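Side-chain contacts in uncharacterized protein (Legionella pneumophila subsp. pneumophila, PDB 4HFV), which is of unknown biochemical function but is probably an effector that the bacterium exports through its Dot/Icm type IV secretion system: residues Y40-V45 and Q52-L57; E61-S66 and A74-A79; A79-I84 and I108-N113. All coordinates share one frame; numbering follows the deposited sequence.

Contact 1: Y40-V45 and Q52-L57; sequences YSVKEV and QVLVLL
A short 3-10 turn in the loop between helix 9-27 and helix 49-64 lays Val-42 against Val-53 and Leu-54, two neighbouring residues on the flank of helix 49-64. Val-42 does this with both arms of its fork. Its CG2 methyl meets Val-53 CG1 at 3.5 Å, the closest approach of the contact, as the two valines lie alongside each other, pointing opposite ways. The second arm, CG1, rests on Leu-54 CD2 at 3.9 Å. Here the side chains meet roughly square to each other, and the branch carbon of the leucine lies within reach too, with Leu-54 CG 3.9 Å from Val-42 CG2. The torsion of Val-42 explains this two-sided grip: CG1 stands between the backbone N and the carbonyl carbon (chi1 82°), which leaves CG2 anti to the N and directed at Val-53. Being branched at CB, valine is short and broad, and this suits a place where the backbones come near, with Val-42 CA and Val-53 CA only 7.2 Å apart. Leucine fits the next position because Leu-54 leaves its helix beside the loop rather than straight at it, and the extra carbon brings its methyls back to Val-42. The turn itself is held by 3-10 bonds, residue i+3 donating to residue i: Glu-44 N to Ser-41 O and Val-45 N to Val-42 O, each 3.0 Å. Helix 9-27 covers another side: Val-45 packs on Leu-23 and Ile-24, Val-53 on Ile-20. The carboxylate of Glu-44, meanwhile, bonds to His-27 and Asn-28. With one loop residue astride two consecutive helix residues, this is a connecting loop folded back onto the helix it leads into, within an all-helical fold.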
# COMPACT_ATOMS: atom_id res chain seq x y z
N TYR A 40 21.90 -8.11 -26.65
CA TYR A 40 22.33 -9.25 -27.48
C TYR A 40 23.58 -9.97 -26.93
O TYR A 40 23.86 -11.11 -27.30
CB TYR A 40 22.60 -8.77 -28.92
CG TYR A 40 21.37 -8.27 -29.67
CD1 TYR A 40 20.07 -8.57 -29.24
CD2 TYR A 40 21.50 -7.50 -30.81
CE1 TYR A 40 18.95 -8.12 -29.94
CE2 TYR A 40 20.39 -7.04 -31.51
CZ TYR A 40 19.12 -7.35 -31.08
OH TYR A 40 18.04 -6.88 -31.78
N SER A 41 24.33 -9.28 -26.07
CA SER A 41 25.56 -9.82 -25.48
C SER A 41 25.31 -10.49 -24.15
O SER A 41 26.21 -11.04 -23.53
CB SER A 41 26.60 -8.70 -25.30
OG SER A 41 26.97 -8.20 -26.58
N VAL A 42 24.06 -10.43 -23.70
CA VAL A 42 23.73 -10.88 -22.37
C VAL A 42 23.93 -12.38 -22.24
O VAL A 42 24.18 -12.89 -21.15
CB VAL A 42 22.26 -10.54 -22.03
CG1 VAL A 42 21.30 -11.61 -22.63
CG2 VAL A 42 22.09 -10.42 -20.54
N LYS A 43 23.80 -13.10 -23.34
CA LYS A 43 24.06 -14.53 -23.35
C LYS A 43 25.44 -14.90 -22.73
O LYS A 43 25.66 -16.04 -22.31
CB LYS A 43 23.95 -15.03 -24.80
CG LYS A 43 24.80 -14.17 -25.77
CD LYS A 43 24.83 -14.69 -27.21
CE LYS A 43 25.88 -13.94 -28.05
NZ LYS A 43 25.64 -14.18 -29.51
N GLU A 44 26.35 -13.93 -22.67
CA GLU A 44 27.70 -14.17 -22.16
C GLU A 44 27.79 -14.25 -20.64
O GLU A 44 28.74 -14.84 -20.12
CB GLU A 44 28.65 -13.07 -22.65
CG GLU A 44 28.82 -13.05 -24.16
CD GLU A 44 29.70 -14.17 -24.71
OE1 GLU A 44 30.19 -15.08 -23.99
OE2 GLU A 44 29.92 -14.13 -25.92
N VAL A 45 26.81 -13.70 -19.93
CA VAL A 45 26.82 -13.71 -18.46
C VAL A 45 26.13 -14.95 -17.90
O VAL A 45 25.45 -15.68 -18.63
CB VAL A 45 26.25 -12.38 -17.89
CG1 VAL A 45 26.94 -11.19 -18.54
CG2 VAL A 45 24.74 -12.30 -18.06
N GLN A 52 18.66 -10.37 -14.42
CA GLN A 52 18.89 -9.10 -13.74
C GLN A 52 19.40 -8.07 -14.75
O GLN A 52 18.95 -6.93 -14.77
CB GLN A 52 19.88 -9.29 -12.62
CG GLN A 52 19.39 -10.26 -11.58
CD GLN A 52 20.48 -10.63 -10.60
OE1 GLN A 52 21.66 -10.70 -10.97
NE2 GLN A 52 20.10 -10.85 -9.34
N VAL A 53 20.31 -8.50 -15.61
CA VAL A 53 20.83 -7.61 -16.60
C VAL A 53 19.77 -7.15 -17.58
O VAL A 53 19.68 -5.96 -17.85
CB VAL A 53 22.08 -8.26 -17.32
CG1 VAL A 53 22.45 -7.51 -18.55
CG2 VAL A 53 23.24 -8.27 -16.38
N LEU A 54 18.93 -8.08 -18.06
CA LEU A 54 17.88 -7.74 -19.03
C LEU A 54 16.81 -6.83 -18.41
O LEU A 54 16.33 -5.87 -19.04
CB LEU A 54 17.27 -9.01 -19.66
CG LEU A 54 18.24 -9.84 -20.53
CD1 LEU A 54 17.61 -11.18 -20.94
CD2 LEU A 54 18.57 -9.03 -21.74
N VAL A 55 16.50 -7.05 -17.15
CA VAL A 55 15.55 -6.15 -16.49
C VAL A 55 16.09 -4.74 -16.33
O VAL A 55 15.39 -3.76 -16.60
CB VAL A 55 15.13 -6.71 -15.16
CG1 VAL A 55 14.41 -5.64 -14.36
CG2 VAL A 55 14.21 -7.90 -15.45
N LEU A 56 17.38 -4.63 -15.97
CA LEU A 56 18.03 -3.33 -15.90
C LEU A 56 18.04 -2.63 -17.25
O LEU A 56 17.69 -1.46 -17.33
CB LEU A 56 19.48 -3.46 -15.40
CG LEU A 56 19.63 -3.64 -13.89
CD1 LEU A 56 21.05 -4.20 -13.50
CD2 LEU A 56 19.40 -2.27 -13.32
N LEU A 57 18.43 -3.34 -18.30
CA LEU A 57 18.45 -2.78 -19.63
C LEU A 57 17.05 -2.46 -20.17
O LEU A 57 16.87 -1.46 -20.90
CB LEU A 57 19.23 -3.69 -20.61
CG LEU A 57 20.75 -3.87 -20.37
CD1 LEU A 57 21.37 -4.95 -21.31
CD2 LEU A 57 21.44 -2.59 -20.53

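Contact 2: E61-S66 and A74-A79; sequences ELLDNS and ARVLNA
Leu-63 overlaps Val-76 with the branched end of its side chain, its CD1 methyl lying 3.9 Å from Val-76 CG1. The two side chains cross obliquely, and the leucine uses both methyls, since CD2 also comes within 4.2 Å of Val-76 CB. CD1 reaches further along helix 70-90, to 4.3 Å from Leu-77 CB, settling over the backbone between the two residues. A long leucine facing a short valine suits the 8.4 Å between Leu-63 CA and Val-76 CA. These helices, 49-64 and 70-90, follow each other in the chain and run in opposite directions as a helical hairpin, and Leu-63 sits near its turn. There Leu-63 O is gripped twice by Ser-66: by the backbone N, and by the hydroxyl OG, 2.8 Å away and on a lone pair in the carbonyl plane. Serine is small enough to fold back in this way as the chain leaves the helix. Phe-133 of helix 120-136 packs on both Leu-63 and Val-76, while Tyr-9 touches Leu-63 and Leu-77. Buried Asn-78 has both ends of its amide bonded: ND2 to Ala-74 O at 2.7 Å from above the carbonyl plane, and OD1 to the distant Val-7 N.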
# COMPACT_ATOMS: atom_id res chain seq x y z
N GLU A 61 15.78 1.33 -21.24
CA GLU A 61 15.12 1.60 -22.53
C GLU A 61 13.73 2.27 -22.32
O GLU A 61 13.32 3.20 -23.05
CB GLU A 61 14.95 0.27 -23.28
CG GLU A 61 14.33 0.35 -24.70
CD GLU A 61 13.86 -1.02 -25.23
OE1 GLU A 61 14.25 -2.07 -24.67
OE2 GLU A 61 13.09 -1.08 -26.21
N LEU A 62 12.98 1.79 -21.35
CA LEU A 62 11.61 2.29 -21.17
C LEU A 62 11.64 3.70 -20.58
O LEU A 62 10.92 4.60 -21.02
CB LEU A 62 10.78 1.33 -20.30
CG LEU A 62 10.42 -0.04 -20.93
CD1 LEU A 62 9.84 -1.01 -19.88
CD2 LEU A 62 9.48 0.11 -22.10
N LEU A 63 12.50 3.91 -19.59
CA LEU A 63 12.65 5.26 -19.04
C LEU A 63 13.13 6.24 -20.10
O LEU A 63 12.63 7.36 -20.18
CB LEU A 63 13.58 5.22 -17.82
CG LEU A 63 13.01 4.45 -16.63
CD1 LEU A 63 14.02 4.17 -15.59
CD2 LEU A 63 11.78 5.20 -15.99
N ASP A 64 14.09 5.81 -20.93
CA ASP A 64 14.60 6.64 -22.01
C ASP A 64 13.46 7.07 -22.94
O ASP A 64 13.43 8.19 -23.39
CB ASP A 64 15.63 5.89 -22.85
CG ASP A 64 17.00 5.79 -22.18
OD1 ASP A 64 17.18 6.32 -21.06
OD2 ASP A 64 17.92 5.17 -22.78
N ASN A 65 12.52 6.16 -23.20
CA ASN A 65 11.36 6.44 -24.05
C ASN A 65 10.21 7.11 -23.30
O ASN A 65 9.15 7.37 -23.89
CB ASN A 65 10.78 5.15 -24.62
CG ASN A 65 11.72 4.43 -25.56
OD1 ASN A 65 12.69 4.99 -26.07
ND2 ASN A 65 11.41 3.16 -25.82
N SER A 66 10.36 7.34 -22.00
CA SER A 66 9.24 7.88 -21.24
C SER A 66 9.20 9.40 -21.29
O SER A 66 10.13 10.04 -21.77
CB SER A 66 9.27 7.40 -19.80
OG SER A 66 10.21 8.11 -19.04
N ALA A 74 15.26 8.98 -12.28
CA ALA A 74 16.33 8.56 -11.37
C ALA A 74 15.80 7.67 -10.26
O ALA A 74 16.42 6.63 -9.87
CB ALA A 74 17.06 9.80 -10.81
N ARG A 75 14.66 8.05 -9.69
CA ARG A 75 14.09 7.27 -8.59
C ARG A 75 13.84 5.83 -9.00
O ARG A 75 14.20 4.89 -8.28
CB ARG A 75 12.82 7.90 -8.03
CG ARG A 75 12.35 7.18 -6.75
CD ARG A 75 11.29 7.95 -5.95
NE ARG A 75 11.76 9.27 -5.51
CZ ARG A 75 11.45 10.42 -6.11
NH1 ARG A 75 11.96 11.56 -5.62
NH2 ARG A 75 10.65 10.46 -7.19
N VAL A 76 13.25 5.63 -10.18
CA VAL A 76 13.07 4.28 -10.68
C VAL A 76 14.37 3.51 -10.87
O VAL A 76 14.48 2.35 -10.40
CB VAL A 76 12.23 4.24 -11.96
CG1 VAL A 76 12.13 2.79 -12.49
CG2 VAL A 76 10.80 4.81 -11.68
N LEU A 77 15.34 4.09 -11.56
CA LEU A 77 16.58 3.34 -11.83
C LEU A 77 17.36 3.09 -10.54
O LEU A 77 17.84 1.99 -10.33
CB LEU A 77 17.42 4.01 -12.93
CG LEU A 77 18.61 3.20 -13.46
CD1 LEU A 77 18.23 1.81 -14.04
CD2 LEU A 77 19.38 4.00 -14.51
N ASN A 78 17.47 4.09 -9.65
CA ASN A 78 18.13 3.86 -8.37
C ASN A 78 17.46 2.72 -7.61
O ASN A 78 18.12 1.84 -7.08
CB ASN A 78 18.10 5.11 -7.49
CG ASN A 78 19.19 6.12 -7.85
OD1 ASN A 78 20.18 6.24 -7.15
ND2 ASN A 78 18.97 6.89 -8.90
N ALA A 79 16.12 2.77 -7.53
CA ALA A 79 15.37 1.73 -6.86
C ALA A 79 15.69 0.34 -7.42
O ALA A 79 15.92 -0.61 -6.68
CB ALA A 79 13.81 1.99 -6.91

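Contact 3: A79-I84 and I108-N113; sequences ALAYYI and ISLDLN
Leu-110 pushes its CD1 methyl into the shallow hollow that Ala-81 and Tyr-82 leave on the surface of helix 70-90. One wall is the single methyl of Ala-81, whose CB is 4.0 Å from Leu-110 CD1. The floor is helix backbone, with Tyr-82 N and Leu-110 CD1 3.7 Å apart, and the other side is formed by Tyr-82 CB, 4.1 Å from the same methyl. Alanine suits its place because its single methyl leaves Leu-110 CD1 close to the backbone of Tyr-82; leucine suits the other because its forked end spreads, putting CD2 at 4.1 Å from Ala-81 CB while CD1 goes deeper. Leu-112 supplies a second bump. It comes across the tyrosine roughly square to it and brings CD1 obliquely to the ring, 4.1 Å from Tyr-82 CE2. The ring reaches it because Tyr-82 CG is anti to the backbone N (chi1 -169°). Between the two leucines, after helix 101-109, the chain turns in a Schellman motif: Asp-111 takes a positive phi of 59° there, and Asp-111 N bonds back to Ile-108 O. Aspartate is polar and exposed at this bend, so its side chain can stay in solvent while the leucines before and after it both turn to helix 70-90. Leu-123 and Tyr-127 of helix 120-136 pack on Tyr-82, Pro-118 touches both Tyr-82 and Leu-112, and Phe-4 from the N-terminal region also lies against Leu-112. On the far side of helix 70-90, Tyr-83 points its ring to helix 161-188, where its OH is hydrogen-bonded to Asp-164.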
# COMPACT_ATOMS: atom_id res chain seq x y z
N ALA A 79 16.12 2.77 -7.53
CA ALA A 79 15.37 1.73 -6.86
C ALA A 79 15.69 0.34 -7.42
O ALA A 79 15.92 -0.61 -6.68
CB ALA A 79 13.81 1.99 -6.91
N LEU A 80 15.65 0.17 -8.74
CA LEU A 80 15.92 -1.14 -9.30
C LEU A 80 17.36 -1.59 -9.03
O LEU A 80 17.59 -2.77 -8.77
CB LEU A 80 15.72 -1.13 -10.80
CG LEU A 80 15.93 -2.45 -11.52
CD1 LEU A 80 15.04 -3.54 -10.95
CD2 LEU A 80 15.65 -2.22 -12.99
N ALA A 81 18.32 -0.67 -9.11
CA ALA A 81 19.71 -1.06 -8.87
C ALA A 81 19.82 -1.50 -7.42
O ALA A 81 20.42 -2.54 -7.13
CB ALA A 81 20.70 0.07 -9.16
N TYR A 82 19.23 -0.71 -6.52
CA TYR A 82 19.27 -1.05 -5.10
C TYR A 82 18.62 -2.40 -4.84
O TYR A 82 19.18 -3.22 -4.14
CB TYR A 82 18.60 0.03 -4.26
CG TYR A 82 18.87 -0.17 -2.79
CD1 TYR A 82 18.07 -1.01 -2.05
CD2 TYR A 82 19.98 0.42 -2.17
CE1 TYR A 82 18.31 -1.22 -0.71
CE2 TYR A 82 20.24 0.21 -0.83
CZ TYR A 82 19.39 -0.62 -0.11
OH TYR A 82 19.58 -0.87 1.22
N TYR A 83 17.46 -2.62 -5.44
CA TYR A 83 16.74 -3.89 -5.30
C TYR A 83 17.55 -5.09 -5.81
O TYR A 83 17.63 -6.14 -5.16
CB TYR A 83 15.38 -3.76 -6.04
CG TYR A 83 14.43 -4.95 -5.93
CD1 TYR A 83 14.08 -5.49 -4.71
CD2 TYR A 83 13.85 -5.48 -7.08
CE1 TYR A 83 13.17 -6.55 -4.65
CE2 TYR A 83 12.97 -6.52 -7.04
CZ TYR A 83 12.63 -7.07 -5.84
OH TYR A 83 11.76 -8.14 -5.84
N ILE A 84 18.12 -4.96 -6.99
CA ILE A 84 18.89 -6.08 -7.51
C ILE A 84 20.13 -6.32 -6.67
O ILE A 84 20.49 -7.46 -6.41
CB ILE A 84 19.28 -5.88 -8.98
CG1 ILE A 84 18.05 -6.16 -9.85
CG2 ILE A 84 20.44 -6.82 -9.33
CD1 ILE A 84 18.17 -5.61 -11.23
N ILE A 108 29.00 0.87 -5.86
CA ILE A 108 29.71 2.01 -6.43
C ILE A 108 28.80 2.91 -7.28
O ILE A 108 28.83 4.11 -7.13
CB ILE A 108 30.92 1.58 -7.33
CG1 ILE A 108 31.96 0.74 -6.56
CG2 ILE A 108 31.58 2.79 -7.94
CD1 ILE A 108 32.54 1.44 -5.41
N SER A 109 27.99 2.33 -8.15
CA SER A 109 27.13 3.11 -9.04
C SER A 109 26.17 3.97 -8.23
O SER A 109 25.86 5.10 -8.59
CB SER A 109 26.33 2.20 -9.98
OG SER A 109 27.16 1.61 -10.97
N LEU A 110 25.71 3.41 -7.13
CA LEU A 110 24.75 4.08 -6.26
C LEU A 110 25.43 5.07 -5.27
O LEU A 110 24.77 5.82 -4.60
CB LEU A 110 23.95 3.02 -5.54
CG LEU A 110 22.91 2.24 -6.38
CD1 LEU A 110 22.32 1.05 -5.64
CD2 LEU A 110 21.80 3.21 -6.85
N ASP A 111 26.75 5.03 -5.19
CA ASP A 111 27.53 5.87 -4.28
C ASP A 111 27.14 5.64 -2.83
O ASP A 111 27.15 6.56 -2.00
CB ASP A 111 27.47 7.36 -4.64
CG ASP A 111 28.59 8.19 -3.96
OD1 ASP A 111 29.73 7.67 -3.81
OD2 ASP A 111 28.32 9.32 -3.54
N LEU A 112 26.88 4.38 -2.50
CA LEU A 112 26.49 4.01 -1.17
C LEU A 112 27.67 4.00 -0.21
O LEU A 112 28.77 3.51 -0.53
CB LEU A 112 25.80 2.64 -1.17
CG LEU A 112 24.43 2.57 -1.82
CD1 LEU A 112 24.07 1.11 -2.02
CD2 LEU A 112 23.37 3.28 -0.97
N ASN A 113 27.43 4.55 0.97
CA ASN A 113 28.45 4.64 2.03
C ASN A 113 27.76 4.84 3.38
O ASN A 113 26.52 4.99 3.45
CB ASN A 113 29.46 5.77 1.75
CG ASN A 113 28.80 7.15 1.68
OD1 ASN A 113 28.25 7.64 2.66
ND2 ASN A 113 28.87 7.78 0.51

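From the N terminus, helix 9-27 leads into the loop that carries 40-45. Contact 1 then closes a short loop onto the helix that follows, bridging just six residues. Contact 2 closes the short turn (65-69) joining helices 49-64 and 70-90, and contact 3 spans the longer excursion from helix 70-90 through helix 101-109. All three are in series; none encloses or crosses another. Helix 49-64 serves contacts 1 and 2, helix 70-90 serves contacts 2 and 3, and Ala-79 belongs to both of the latter. Between the contacts, Leu-56 packs on Leu-77, Leu-80 and Ile-84, so the two helices of the hairpin pack together between loop 28-48 and helix 101-109.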